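Side-chain contacts in beta-galactosidase/beta-glucuronidase (Faecalibacterium prausnitzii L2-6, PDB 6MVF), which binds flavin mononucleotide (FMN) and probably acts as a beta-glucuronidase of glycoside hydrolase family 2: residues T53-D58 with G64-T69; L175-G180 with E377-I382; K188-G193 with S237-D242; D471-E476 with I480-S485. All blocks are in the same frame, centred on the assembly; numbering follows the deposited sequence.

Contact 1 (T53-D58 with G64-T69); sequences TWNAVD and GSYLRT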
loop_
_atom_site.group_PDB
_atom_site.type_symbol
_atom_site.label_atom_id
_atom_site.label_comp_id
_atom_site.label_asym_id
_atom_site.label_seq_id
_atom_site.Cartn_x
_atom_site.Cartn_y
_atom_site.Cartn_z
ATOM N N THR A 53 24.313 -3.080 -15.278
ATOM C CA THR A 53 25.446 -3.683 -15.953
ATOM C C THR A 53 25.443 -3.217 -17.395
ATOM O O THR A 53 24.381 -3.086 -18.005
ATOM C CB THR A 53 25.413 -5.211 -15.919
ATOM O OG1 THR A 53 26.475 -5.710 -16.747
ATOM C CG2 THR A 53 24.058 -5.749 -16.408
ATOM N N TRP A 54 26.628 -2.971 -17.946
ATOM C CA TRP A 54 26.699 -2.656 -19.369
ATOM C C TRP A 54 26.587 -3.907 -20.250
ATOM O O TRP A 54 26.501 -3.773 -21.472
ATOM C CB TRP A 54 27.985 -1.857 -19.677
ATOM C CG TRP A 54 29.289 -2.579 -19.389
ATOM C CD1 TRP A 54 29.884 -3.566 -20.152
ATOM C CD2 TRP A 54 30.156 -2.367 -18.265
ATOM N NE1 TRP A 54 31.058 -3.986 -19.555
ATOM C CE2 TRP A 54 31.250 -3.270 -18.400
ATOM C CE3 TRP A 54 30.113 -1.513 -17.152
ATOM C CZ2 TRP A 54 32.292 -3.327 -17.470
ATOM C CZ3 TRP A 54 31.148 -1.568 -16.230
ATOM C CH2 TRP A 54 32.226 -2.473 -16.394
ATOM N N ASN A 55 26.541 -5.112 -19.663
ATOM C CA ASN A 55 26.405 -6.351 -20.425
ATOM C C ASN A 55 24.980 -6.898 -20.416
ATOM O O ASN A 55 24.776 -8.066 -20.761
ATOM C CB ASN A 55 27.370 -7.429 -19.907
ATOM C CG ASN A 55 28.838 -7.027 -20.028
ATOM O OD1 ASN A 55 29.613 -7.116 -19.063
ATOM N ND2 ASN A 55 29.220 -6.570 -21.213
ATOM N N ALA A 56 23.991 -6.078 -20.044
ATOM C CA ALA A 56 22.628 -6.576 -19.862
ATOM C C ALA A 56 22.056 -7.160 -21.140
ATOM O O ALA A 56 21.212 -8.056 -21.087
ATOM C CB ALA A 56 21.719 -5.459 -19.366
ATOM N N VAL A 57 22.470 -6.657 -22.295
ATOM C CA VAL A 57 22.015 -7.182 -23.575
ATOM C C VAL A 57 23.103 -8.006 -24.265
ATOM O O VAL A 57 22.872 -9.161 -24.622
ATOM C CB VAL A 57 21.490 -6.052 -24.486
ATOM C CG1 VAL A 57 21.060 -6.602 -25.835
ATOM C CG2 VAL A 57 20.337 -5.356 -23.791
ATOM N N ASP A 58 24.309 -7.448 -24.438
ATOM C CA ASP A 58 25.279 -8.193 -25.244
ATOM C C ASP A 58 25.786 -9.442 -24.521
ATOM O O ASP A 58 26.276 -10.370 -25.178
ATOM C CB ASP A 58 26.436 -7.287 -25.707
ATOM C CG ASP A 58 27.347 -6.813 -24.569
ATOM O OD1 ASP A 58 27.038 -7.055 -23.379
ATOM O OD2 ASP A 58 28.390 -6.177 -24.877
ATOM N N GLY A 64 28.126 -12.788 -30.175
ATOM C CA GLY A 64 29.360 -13.537 -30.331
ATOM C C GLY A 64 30.364 -13.292 -29.227
ATOM O O GLY A 64 31.227 -14.132 -28.951
ATOM N N SER A 65 30.253 -12.128 -28.594
ATOM C CA SER A 65 31.151 -11.699 -27.534
ATOM C C SER A 65 30.321 -10.900 -26.531
ATOM O O SER A 65 29.086 -10.897 -26.597
ATOM C CB SER A 65 32.310 -10.899 -28.144
ATOM O OG SER A 65 33.232 -10.467 -27.156
ATOM N N TYR A 66 30.998 -10.231 -25.589
ATOM C CA TYR A 66 30.397 -9.182 -24.763
ATOM C C TYR A 66 31.494 -8.234 -24.305
ATOM O O TYR A 66 32.637 -8.650 -24.079
ATOM C CB TYR A 66 29.633 -9.735 -23.544
ATOM C CG TYR A 66 30.452 -10.503 -22.508
ATOM C CD1 TYR A 66 30.736 -11.858 -22.672
ATOM C CD2 TYR A 66 30.898 -9.887 -21.349
ATOM C CE1 TYR A 66 31.459 -12.567 -21.722
ATOM C CE2 TYR A 66 31.625 -10.596 -20.388
ATOM C CZ TYR A 66 31.903 -11.935 -20.586
ATOM O OH TYR A 66 32.616 -12.629 -19.636
ATOM N N LEU A 67 31.140 -6.953 -24.159
ATOM C CA LEU A 67 32.146 -5.928 -23.892
ATOM C C LEU A 67 32.760 -6.151 -22.515
ATOM O O LEU A 67 32.092 -5.977 -21.487
ATOM C CB LEU A 67 31.534 -4.533 -24.004
ATOM C CG LEU A 67 32.381 -3.334 -23.531
ATOM C CD1 LEU A 67 33.676 -3.182 -24.327
ATOM C CD2 LEU A 67 31.556 -2.049 -23.566
ATOM N N ARG A 68 34.032 -6.542 -22.487
ATOM C CA ARG A 68 34.812 -6.574 -21.256
ATOM C C ARG A 68 35.800 -5.416 -21.301
ATOM O O ARG A 68 36.526 -5.260 -22.288
ATOM C CB ARG A 68 35.532 -7.915 -21.076
ATOM C CG ARG A 68 34.599 -9.125 -21.249
ATOM C CD ARG A 68 35.311 -10.447 -20.987
ATOM N NE ARG A 68 35.897 -10.422 -19.652
ATOM C CZ ARG A 68 36.439 -11.468 -19.041
ATOM N NH1 ARG A 68 36.480 -12.645 -19.658
ATOM N NH2 ARG A 68 36.934 -11.327 -17.813
ATOM N N THR A 69 35.802 -4.593 -20.246
ATOM C CA THR A 69 36.529 -3.324 -20.251
ATOM C C THR A 69 36.358 -2.580 -18.933
ATOM O O THR A 69 35.807 -3.117 -17.968
ATOM C CB THR A 69 36.054 -2.416 -21.387
ATOM O OG1 THR A 69 36.968 -1.323 -21.545
ATOM C CG2 THR A 69 34.631 -1.872 -21.098
#

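Contact 2 (L175-G180 with E377-I382); sequences LDYYGG and EMKELI. With FMN (flavin mononucleotide), chain G.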
loop_
_atom_site.group_PDB
_atom_site.type_symbol
_atom_site.label_atom_id
_atom_site.label_comp_id
_atom_site.label_asym_id
_atom_site.label_seq_id
_atom_site.Cartn_x
_atom_site.Cartn_y
_atom_site.Cartn_z
ATOM N N LEU A 175 31.868 -1.508 10.520
ATOM C CA LEU A 175 31.531 -1.440 9.106
ATOM C C LEU A 175 32.711 -1.802 8.219
ATOM O O LEU A 175 32.566 -1.850 6.984
ATOM C CB LEU A 175 31.044 -0.026 8.760
ATOM C CG LEU A 175 29.658 0.355 9.281
ATOM C CD1 LEU A 175 29.525 1.847 9.629
ATOM C CD2 LEU A 175 28.657 -0.036 8.224
ATOM N N ASP A 176 33.872 -2.066 8.821
ATOM C CA ASP A 176 35.156 -2.110 8.124
ATOM C C ASP A 176 35.701 -3.507 7.928
ATOM O O ASP A 176 36.778 -3.648 7.356
ATOM C CB ASP A 176 36.209 -1.286 8.881
ATOM C CG ASP A 176 36.075 0.187 8.623
ATOM O OD1 ASP A 176 35.962 0.567 7.434
ATOM O OD2 ASP A 176 36.062 0.962 9.604
ATOM N N TYR A 177 35.009 -4.535 8.389
ATOM C CA TYR A 177 35.557 -5.886 8.388
ATOM C C TYR A 177 34.870 -6.730 7.302
ATOM O O TYR A 177 33.816 -7.330 7.520
ATOM C CB TYR A 177 35.430 -6.504 9.773
ATOM C CG TYR A 177 36.223 -7.776 9.884
ATOM C CD1 TYR A 177 37.608 -7.754 10.001
ATOM C CD2 TYR A 177 35.594 -8.999 9.820
ATOM C CE1 TYR A 177 38.323 -8.929 10.078
ATOM C CE2 TYR A 177 36.299 -10.165 9.897
ATOM C CZ TYR A 177 37.652 -10.129 10.024
ATOM O OH TYR A 177 38.310 -11.318 10.094
ATOM N N TYR A 178 35.489 -6.758 6.119
ATOM C CA TYR A 178 35.080 -7.632 5.017
ATOM C C TYR A 178 33.611 -7.480 4.675
ATOM O O TYR A 178 32.943 -8.451 4.323
ATOM C CB TYR A 178 35.384 -9.087 5.329
ATOM C CG TYR A 178 36.850 -9.419 5.379
ATOM C CD1 TYR A 178 37.561 -9.332 6.573
ATOM C CD2 TYR A 178 37.525 -9.838 4.236
ATOM C CE1 TYR A 178 38.902 -9.648 6.627
ATOM C CE2 TYR A 178 38.870 -10.154 4.283
ATOM C CZ TYR A 178 39.551 -10.061 5.481
ATOM O OH TYR A 178 40.887 -10.376 5.533
ATOM N N GLY A 179 33.108 -6.248 4.771
ATOM C CA GLY A 179 31.729 -5.954 4.405
ATOM C C GLY A 179 30.706 -6.725 5.207
ATOM O O GLY A 179 29.606 -6.993 4.708
ATOM N N GLY A 180 31.046 -7.103 6.438
ATOM C CA GLY A 180 30.173 -7.878 7.283
ATOM C C GLY A 180 29.145 -7.017 7.976
ATOM O O GLY A 180 29.155 -5.774 7.912
ATOM N N GLU A 377 37.893 -14.015 -1.014
ATOM C CA GLU A 377 36.521 -14.204 -1.466
ATOM C C GLU A 377 35.777 -15.181 -0.570
ATOM O O GLU A 377 34.577 -15.005 -0.320
ATOM C CB GLU A 377 36.501 -14.680 -2.919
ATOM C CG GLU A 377 35.172 -14.467 -3.603
ATOM C CD GLU A 377 35.261 -14.395 -5.135
ATOM O OE1 GLU A 377 36.116 -15.087 -5.743
ATOM O OE2 GLU A 377 34.454 -13.656 -5.738
ATOM N N MET A 378 36.470 -16.199 -0.051
ATOM C CA MET A 378 35.806 -17.119 0.857
ATOM C C MET A 378 35.593 -16.486 2.226
ATOM O O MET A 378 34.570 -16.751 2.879
ATOM C CB MET A 378 36.606 -18.401 0.984
ATOM C CG MET A 378 35.859 -19.488 1.705
ATOM S SD MET A 378 34.562 -20.167 0.644
ATOM C CE MET A 378 33.381 -20.566 1.897
ATOM N N LYS A 379 36.519 -15.630 2.634
ATOM C CA LYS A 379 36.389 -14.927 3.928
ATOM C C LYS A 379 35.200 -13.966 3.854
ATOM O O LYS A 379 34.500 -13.847 4.811
ATOM C CB LYS A 379 37.708 -14.255 4.299
ATOM C CG LYS A 379 37.909 -14.056 5.784
ATOM C CD LYS A 379 39.278 -13.614 6.201
ATOM C CE LYS A 379 39.300 -13.107 7.620
ATOM N NZ LYS A 379 40.638 -12.658 8.046
ATOM N N GLU A 380 35.010 -13.306 2.728
ATOM C CA GLU A 380 33.868 -12.412 2.577
ATOM C C GLU A 380 32.570 -13.196 2.468
ATOM O O GLU A 380 31.534 -12.761 2.978
ATOM C CB GLU A 380 34.046 -11.513 1.349
ATOM C CG GLU A 380 35.186 -10.530 1.461
ATOM C CD GLU A 380 35.395 -9.746 0.176
ATOM O OE1 GLU A 380 35.275 -10.337 -0.922
ATOM O OE2 GLU A 380 35.673 -8.532 0.262
ATOM N N LEU A 381 32.594 -14.340 1.787
ATOM C CA LEU A 381 31.370 -15.118 1.638
ATOM C C LEU A 381 30.867 -15.607 2.989
ATOM O O LEU A 381 29.663 -15.582 3.259
ATOM C CB LEU A 381 31.601 -16.297 0.697
ATOM C CG LEU A 381 30.447 -17.292 0.579
ATOM C CD1 LEU A 381 29.205 -16.609 -0.020
ATOM C CD2 LEU A 381 30.872 -18.531 -0.224
ATOM N N ILE A 382 31.773 -16.044 3.856
ATOM C CA ILE A 382 31.345 -16.584 5.137
ATOM C C ILE A 382 30.934 -15.475 6.087
ATOM O O ILE A 382 29.939 -15.599 6.798
ATOM C CB ILE A 382 32.465 -17.454 5.724
ATOM C CG1 ILE A 382 32.634 -18.704 4.857
ATOM C CG2 ILE A 382 32.193 -17.781 7.201
ATOM C CD1 ILE A 382 33.740 -19.605 5.305
HETATM N N1 FMN G . 36.096 -8.884 13.593
HETATM C C2 FMN G . 35.800 -7.584 13.510
HETATM O O2 FMN G . 36.574 -6.723 13.933
HETATM N N3 FMN G . 34.691 -7.139 12.962
HETATM C C4 FMN G . 33.781 -7.922 12.474
HETATM O O4 FMN G . 32.754 -7.500 11.967
HETATM C C4A FMN G . 34.020 -9.323 12.544
HETATM N N5 FMN G . 33.114 -10.112 12.041
HETATM C C5A FMN G . 33.269 -11.420 12.068
HETATM C C6 FMN G . 32.291 -12.219 11.536
HETATM C C7 FMN G . 32.425 -13.561 11.560
HETATM C C7M FMN G . 31.367 -14.415 10.980
HETATM C C8 FMN G . 33.627 -14.151 12.135
HETATM C C8M FMN G . 33.792 -15.630 12.148
HETATM C C9 FMN G . 34.605 -13.343 12.671
HETATM C C9A FMN G . 34.470 -11.988 12.667
HETATM N N10 FMN G . 35.466 -11.171 13.177
HETATM C C10 FMN G . 35.254 -9.794 13.135
HETATM C "C1'" FMN G . 36.610 -11.837 13.785
HETATM C "C2'" FMN G . 38.011 -11.734 13.232
HETATM O "O2'" FMN G . 38.027 -12.786 12.302
HETATM C "C3'" FMN G . 39.079 -12.072 14.248
HETATM O "O3'" FMN G . 38.548 -11.949 15.549
HETATM C "C4'" FMN G . 40.281 -11.154 14.228
HETATM O "O4'" FMN G . 39.772 -9.837 14.087
HETATM C "C5'" FMN G . 41.313 -11.483 13.147
HETATM O "O5'" FMN G . 41.129 -10.683 11.993
HETATM P P FMN G . 41.789 -10.993 10.587
HETATM O O1P FMN G . 41.975 -9.637 10.033
HETATM O O2P FMN G . 43.044 -11.751 10.905
HETATM O O3P FMN G . 40.869 -11.838 9.773
#

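Contact 3 (K188-G193 with S237-D242); sequences KPTADG and SIYVPD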
loop_
_atom_site.group_PDB
_atom_site.type_symbol
_atom_site.label_atom_id
_atom_site.label_comp_id
_atom_site.label_asym_id
_atom_site.label_seq_id
_atom_site.Cartn_x
_atom_site.Cartn_y
_atom_site.Cartn_z
ATOM N N LYS A 188 21.623 -22.605 18.431
ATOM C CA LYS A 188 21.628 -24.068 18.534
ATOM C C LYS A 188 20.475 -24.567 19.398
ATOM O O LYS A 188 20.194 -23.995 20.466
ATOM C CB LYS A 188 22.948 -24.616 19.102
ATOM C CG LYS A 188 24.141 -24.433 18.185
ATOM C CD LYS A 188 25.426 -24.882 18.856
ATOM C CE LYS A 188 26.644 -24.684 17.952
ATOM N NZ LYS A 188 26.679 -25.661 16.835
ATOM N N PRO A 189 19.804 -25.633 18.966
ATOM C CA PRO A 189 18.759 -26.235 19.804
ATOM C C PRO A 189 19.360 -26.876 21.042
ATOM O O PRO A 189 20.512 -27.307 21.056
ATOM C CB PRO A 189 18.125 -27.281 18.882
ATOM C CG PRO A 189 19.219 -27.619 17.903
ATOM C CD PRO A 189 19.958 -26.327 17.674
ATOM N N THR A 190 18.572 -26.909 22.103
ATOM C CA THR A 190 18.984 -27.486 23.370
ATOM C C THR A 190 18.105 -28.692 23.673
ATOM O O THR A 190 16.969 -28.793 23.201
ATOM C CB THR A 190 18.879 -26.461 24.509
ATOM O OG1 THR A 190 17.492 -26.221 24.812
ATOM C CG2 THR A 190 19.543 -25.138 24.106
ATOM N N ALA A 191 18.636 -29.611 24.480
ATOM C CA ALA A 191 17.878 -30.818 24.790
ATOM C C ALA A 191 16.509 -30.487 25.376
ATOM O O ALA A 191 15.510 -31.107 25.000
ATOM C CB ALA A 191 18.672 -31.711 25.741
ATOM N N ASP A 192 16.429 -29.493 26.277
ATOM C CA ASP A 192 15.158 -29.215 26.953
ATOM C C ASP A 192 14.104 -28.554 26.054
ATOM O O ASP A 192 13.016 -28.254 26.555
ATOM C CB ASP A 192 15.384 -28.361 28.211
ATOM C CG ASP A 192 15.934 -26.954 27.912
ATOM O OD1 ASP A 192 15.832 -26.462 26.754
ATOM O OD2 ASP A 192 16.482 -26.332 28.863
ATOM N N GLY A 193 14.372 -28.339 24.765
ATOM C CA GLY A 193 13.400 -27.755 23.860
ATOM C C GLY A 193 13.590 -26.285 23.576
ATOM O O GLY A 193 12.734 -25.675 22.923
ATOM N N SER A 237 25.849 -15.536 25.518
ATOM C CA SER A 237 24.956 -16.589 25.053
ATOM C C SER A 237 23.577 -16.375 25.664
ATOM O O SER A 237 23.453 -16.286 26.890
ATOM C CB SER A 237 25.510 -17.953 25.423
ATOM O OG SER A 237 24.517 -18.934 25.244
ATOM N N ILE A 238 22.547 -16.283 24.817
ATOM C CA ILE A 238 21.184 -16.004 25.255
ATOM C C ILE A 238 20.316 -17.222 24.985
ATOM O O ILE A 238 20.410 -17.837 23.920
ATOM C CB ILE A 238 20.602 -14.768 24.550
ATOM C CG1 ILE A 238 21.661 -13.658 24.451
ATOM C CG2 ILE A 238 19.331 -14.317 25.256
ATOM C CD1 ILE A 238 21.072 -12.288 24.293
ATOM N N TYR A 239 19.465 -17.562 25.943
ATOM C CA TYR A 239 18.638 -18.755 25.890
ATOM C C TYR A 239 17.181 -18.376 25.654
ATOM O O TYR A 239 16.630 -17.532 26.362
ATOM C CB TYR A 239 18.767 -19.544 27.188
ATOM C CG TYR A 239 17.852 -20.741 27.246
ATOM C CD1 TYR A 239 18.242 -21.970 26.707
ATOM C CD2 TYR A 239 16.594 -20.650 27.836
ATOM C CE1 TYR A 239 17.410 -23.068 26.754
ATOM C CE2 TYR A 239 15.747 -21.747 27.886
ATOM C CZ TYR A 239 16.160 -22.955 27.345
ATOM O OH TYR A 239 15.319 -24.045 27.400
ATOM N N VAL A 240 16.557 -19.012 24.677
ATOM C CA VAL A 240 15.138 -18.842 24.377
ATOM C C VAL A 240 14.435 -20.150 24.721
ATOM O O VAL A 240 14.774 -21.197 24.149
ATOM C CB VAL A 240 14.910 -18.464 22.902
ATOM C CG1 VAL A 240 13.423 -18.500 22.554
ATOM C CG2 VAL A 240 15.507 -17.099 22.592
ATOM N N PRO A 241 13.473 -20.157 25.634
ATOM C CA PRO A 241 12.706 -21.380 25.881
ATOM C C PRO A 241 11.713 -21.641 24.757
ATOM O O PRO A 241 11.319 -20.740 24.014
ATOM C CB PRO A 241 11.987 -21.088 27.199
ATOM C CG PRO A 241 11.854 -19.617 27.220
ATOM C CD PRO A 241 13.036 -19.040 26.491
ATOM N N ASP A 242 11.344 -22.913 24.621
ATOM C CA ASP A 242 10.309 -23.339 23.679
ATOM C C ASP A 242 10.582 -22.817 22.267
ATOM O O ASP A 242 9.739 -22.180 21.635
ATOM C CB ASP A 242 8.933 -22.888 24.164
ATOM C CG ASP A 242 8.592 -23.435 25.540
ATOM O OD1 ASP A 242 8.781 -24.662 25.760
ATOM O OD2 ASP A 242 8.147 -22.630 26.405
#

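Contact 4 (D471-E476 with I480-S485); sequences DKFHAE and ICLGIS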
loop_
_atom_site.group_PDB
_atom_site.type_symbol
_atom_site.label_atom_id
_atom_site.label_comp_id
_atom_site.label_asym_id
_atom_site.label_seq_id
_atom_site.Cartn_x
_atom_site.Cartn_y
_atom_site.Cartn_z
ATOM N N ASP A 471 25.396 -45.948 -7.940
ATOM C CA ASP A 471 25.520 -47.167 -7.149
ATOM C C ASP A 471 26.975 -47.629 -7.041
ATOM O O ASP A 471 27.419 -48.073 -5.976
ATOM C CB ASP A 471 24.658 -48.274 -7.754
ATOM C CG ASP A 471 23.169 -47.993 -7.642
ATOM O OD1 ASP A 471 22.764 -47.205 -6.760
ATOM O OD2 ASP A 471 22.399 -48.575 -8.441
ATOM N N LYS A 472 27.741 -47.505 -8.122
ATOM C CA LYS A 472 29.106 -48.026 -8.120
ATOM C C LYS A 472 30.014 -47.187 -7.232
ATOM O O LYS A 472 30.743 -47.722 -6.390
ATOM C CB LYS A 472 29.647 -48.089 -9.552
ATOM C CG LYS A 472 31.010 -48.755 -9.676
ATOM C CD LYS A 472 31.577 -48.581 -11.078
ATOM C CE LYS A 472 32.907 -49.274 -11.222
ATOM N NZ LYS A 472 32.689 -50.743 -11.253
ATOM N N PHE A 473 29.986 -45.866 -7.409
ATOM C CA PHE A 473 30.807 -44.997 -6.571
ATOM C C PHE A 473 30.435 -45.141 -5.100
ATOM O O PHE A 473 31.309 -45.135 -4.224
ATOM C CB PHE A 473 30.660 -43.550 -7.041
ATOM C CG PHE A 473 31.468 -42.578 -6.259
ATOM C CD1 PHE A 473 31.009 -42.093 -5.029
ATOM C CD2 PHE A 473 32.683 -42.124 -6.753
ATOM C CE1 PHE A 473 31.754 -41.192 -4.302
ATOM C CE2 PHE A 473 33.441 -41.214 -6.033
ATOM C CZ PHE A 473 32.972 -40.743 -4.798
ATOM N N HIS A 474 29.139 -45.265 -4.811
ATOM C CA HIS A 474 28.699 -45.441 -3.432
ATOM C C HIS A 474 29.255 -46.733 -2.846
ATOM O O HIS A 474 29.667 -46.769 -1.683
ATOM C CB HIS A 474 27.163 -45.418 -3.372
ATOM C CG HIS A 474 26.594 -45.521 -1.980
ATOM N ND1 HIS A 474 27.020 -44.729 -0.931
ATOM C CD2 HIS A 474 25.616 -46.316 -1.474
ATOM C CE1 HIS A 474 26.336 -45.035 0.157
ATOM N NE2 HIS A 474 25.481 -45.997 -0.142
ATOM N N ALA A 475 29.289 -47.802 -3.649
ATOM C CA ALA A 475 29.768 -49.088 -3.150
ATOM C C ALA A 475 31.271 -49.067 -2.937
ATOM O O ALA A 475 31.766 -49.629 -1.954
ATOM C CB ALA A 475 29.371 -50.216 -4.101
ATOM N N GLU A 476 32.008 -48.389 -3.817
ATOM C CA GLU A 476 33.458 -48.286 -3.695
ATOM C C GLU A 476 33.917 -47.243 -2.686
ATOM O O GLU A 476 35.100 -47.240 -2.320
ATOM C CB GLU A 476 34.089 -47.942 -5.039
ATOM C CG GLU A 476 34.097 -49.093 -6.023
ATOM C CD GLU A 476 34.558 -48.655 -7.398
ATOM O OE1 GLU A 476 34.437 -49.462 -8.350
ATOM O OE2 GLU A 476 35.034 -47.495 -7.520
ATOM N N ILE A 480 32.094 -41.820 1.857
ATOM C CA ILE A 480 31.900 -40.509 1.255
ATOM C C ILE A 480 30.404 -40.247 1.126
ATOM O O ILE A 480 29.643 -41.135 0.721
ATOM C CB ILE A 480 32.605 -40.406 -0.110
ATOM C CG1 ILE A 480 34.120 -40.569 0.055
ATOM C CG2 ILE A 480 32.287 -39.068 -0.772
ATOM C CD1 ILE A 480 34.951 -40.177 -1.175
ATOM N N CYS A 481 29.981 -39.040 1.505
ATOM C CA CYS A 481 28.619 -38.586 1.270
ATOM C C CYS A 481 28.551 -38.057 -0.150
ATOM O O CYS A 481 29.139 -37.018 -0.450
ATOM C CB CYS A 481 28.225 -37.501 2.263
ATOM S SG CYS A 481 28.444 -37.938 3.991
ATOM N N LEU A 482 27.847 -38.775 -1.024
ATOM C CA LEU A 482 27.753 -38.436 -2.436
ATOM C C LEU A 482 26.474 -37.648 -2.711
ATOM O O LEU A 482 25.380 -38.047 -2.288
ATOM C CB LEU A 482 27.792 -39.694 -3.305
ATOM C CG LEU A 482 27.643 -39.412 -4.796
ATOM C CD1 LEU A 482 28.883 -38.698 -5.293
ATOM C CD2 LEU A 482 27.348 -40.665 -5.628
ATOM N N GLY A 483 26.628 -36.515 -3.402
ATOM C CA GLY A 483 25.510 -35.834 -4.013
ATOM C C GLY A 483 25.811 -35.572 -5.478
ATOM O O GLY A 483 26.918 -35.828 -5.955
ATOM N N ILE A 484 24.805 -35.072 -6.190
ATOM C CA ILE A 484 24.964 -34.681 -7.587
ATOM C C ILE A 484 24.691 -33.185 -7.681
ATOM O O ILE A 484 23.529 -32.751 -7.629
ATOM C CB ILE A 484 24.058 -35.491 -8.532
ATOM C CG1 ILE A 484 24.449 -36.975 -8.482
ATOM C CG2 ILE A 484 24.143 -34.960 -9.971
ATOM C CD1 ILE A 484 25.965 -37.252 -8.688
ATOM N N SER A 485 25.765 -32.397 -7.821
ATOM C CA SER A 485 25.652 -30.941 -7.804
ATOM C C SER A 485 25.208 -30.353 -9.136
ATOM O O SER A 485 24.759 -29.205 -9.160
ATOM C CB SER A 485 26.983 -30.314 -7.384
ATOM O OG SER A 485 28.077 -30.958 -8.024
#

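Contact 1 (T53-D58 with G64-T69)
N55 and W54 both bond to the backbone O of L67. All three lie in the long loop between strands 46-48 and 70-78 of the family 2 sugar-binding domain. T53-A56 form a type I beta turn. At its start T53 OG1 accepts from N55 N, an ST turn. The N55 side chain then crosses to the other segment. With chi1 at -61°, CG sits beside the backbone N and CB sends the amide toward Y66 and L67. CG lies 3.8 Å from Y66 CD2, and ND2 meets that ring at its edge. OD1 accepts from G157 N. At the tip ND2 spends its two hydrogens on D58 OD1, through the syn lone pair, and on L67 O. The latter bond is 2.9 Å from ND2 to O and nearly straight. Both acceptors lie close to the amide plane, so the amide is fixed in its rotation. W54 NE1 reaches the same L67 O from the opposite face of its carbonyl plane, at 3.0 Å. W54 CD1 also packs on L67 CD2. The D58 carboxylate has a salt bridge to R43. D58 OD2 also accepts from L67 N at 2.9 Å, with the nitrogen 44° above the carboxylate plane.

Contact 2 (L175-G180 with E377-I382)
K379 of helix 368-385 meets Y177 and Y178, and E380 meets Y178. The tyrosines begin a type I' turn closed by G180 N to Y177 O. The contact ties the loop after strand 172-173 to a helix of the TIM barrel, at the FMN site. Along the helix, M378 packs on W394 of strand 391-398 and L416 of helix 407-423. K379 is next. Its chain is extended, and CD passes over one face of the Y178 ring, a CH-pi contact 4.1 Å from the centroid. NZ reaches the phosphate, but 1.9 Å from K379 NZ to FMN O3P is too short to trust and leaves the bond type open. CE lies by the hydroxyl of Y177. That hydroxyl donates to FMN O3P at 2.6 Å and accepts from FMN O2' at 2.7 Å. One face of the Y177 ring lies against the flavin near C10, and Y178 CD1 sits over the centre of the other face. With an alanine at Y177, O2' and O3P would probably lose this shared partner and the flavin its aromatic cover. E380 follows, with CG at the edge of the Y178 ring, 3.7 Å from CD2. Its carboxylate turns to S117 and H112. The chemistry is consistent with recognition of both ends of FMN: an aromatic face for the flavin, and a lysine and a phenol for the phosphate.

Contact 3 (K188-G193 with S237-D242)
Y239 OH donates to D192 OD1 at 2.6 Å, the close part of this contact. T190 OG1 donates to the same OD1, also at 2.6 Å. The two hydroxyls come from opposite faces of the carboxylate plane. D192 has chi1 at 64°, which folds CG back over its own turn, the type I turn T190-G193. OD1 meets the Y239 ring at its edge, close to the ring plane. T190 OG1 lies beside Y239 CE1 at 3.7 Å. The backbone N of G194 also bonds to OD1, so the acceptor is held on several sides. The D242 end is looser and exposed. G193 O approaches D242 CA at 3.5 Å, G193 and A243 share a backbone hydrogen bond, and the CB of D242 points away. Its carboxylate forms a salt bridge with K646 of the third subunit. The contact lies at one edge of the family 2 beta-sandwich domain. Strand 195-204 pairs antiparallel with both 183-189 and 236-240, so Y239 spans it to reach the turn that joins 183-189 to 195-204.

Contact 4 (D471-E476 with I480-S485)
The shortest polar bond here, E476 N to K472 O at 2.9 Å, lies inside the helical turn that carries F473 onto I480 and L482. No hydrogen bond crosses between the two segments. The contact is apolar and buried. The torsion of F473 places CG opposite the backbone N (chi1 -179°), and this sends the ring off the helix toward the strand. F473 CE1 lies 3.9 Å from L482 CD1. The neighbouring ring atom CD1 touches both methyls of L482. I480 comes to the ring edge, with CG2 4.2 Å from CE1. This is the return half of a beta-alpha-beta unit of the TIM barrel: strand 450-453, helix 466-476, strand 482-487. Y452 meets the F473 ring edge-to-face, and W469 also touches it. If F473 were cut back to a valine, a gap is likely to open between helix and strand, leaving the methyls of I480 and L482 without their aromatic partner. L482 also packs on L470, one turn earlier on the helix, and on Y452 of the adjoining parallel strand.

Contact 4 is buried, contacts 1 and 2 are partly buried, and contact 3 is at the surface. Contacts 2 and 4 use different helices of the TIM barrel, and their centres are 33 Å apart. Contact 4 packs a helix on its own barrel with carbon atoms alone. Contact 2 brings a distant loop to the barrel and adds a ligand. Contact 1 joins two parts of one loop and contact 3 a turn to a strand, both through hydrogen bonds, in different beta domains on opposite sides of the chain's centre. Both have an oxygen shared by donors from opposite faces, a backbone carbonyl in contact 1 and a carboxylate in contact 3. Contact 3 also borders the third subunit.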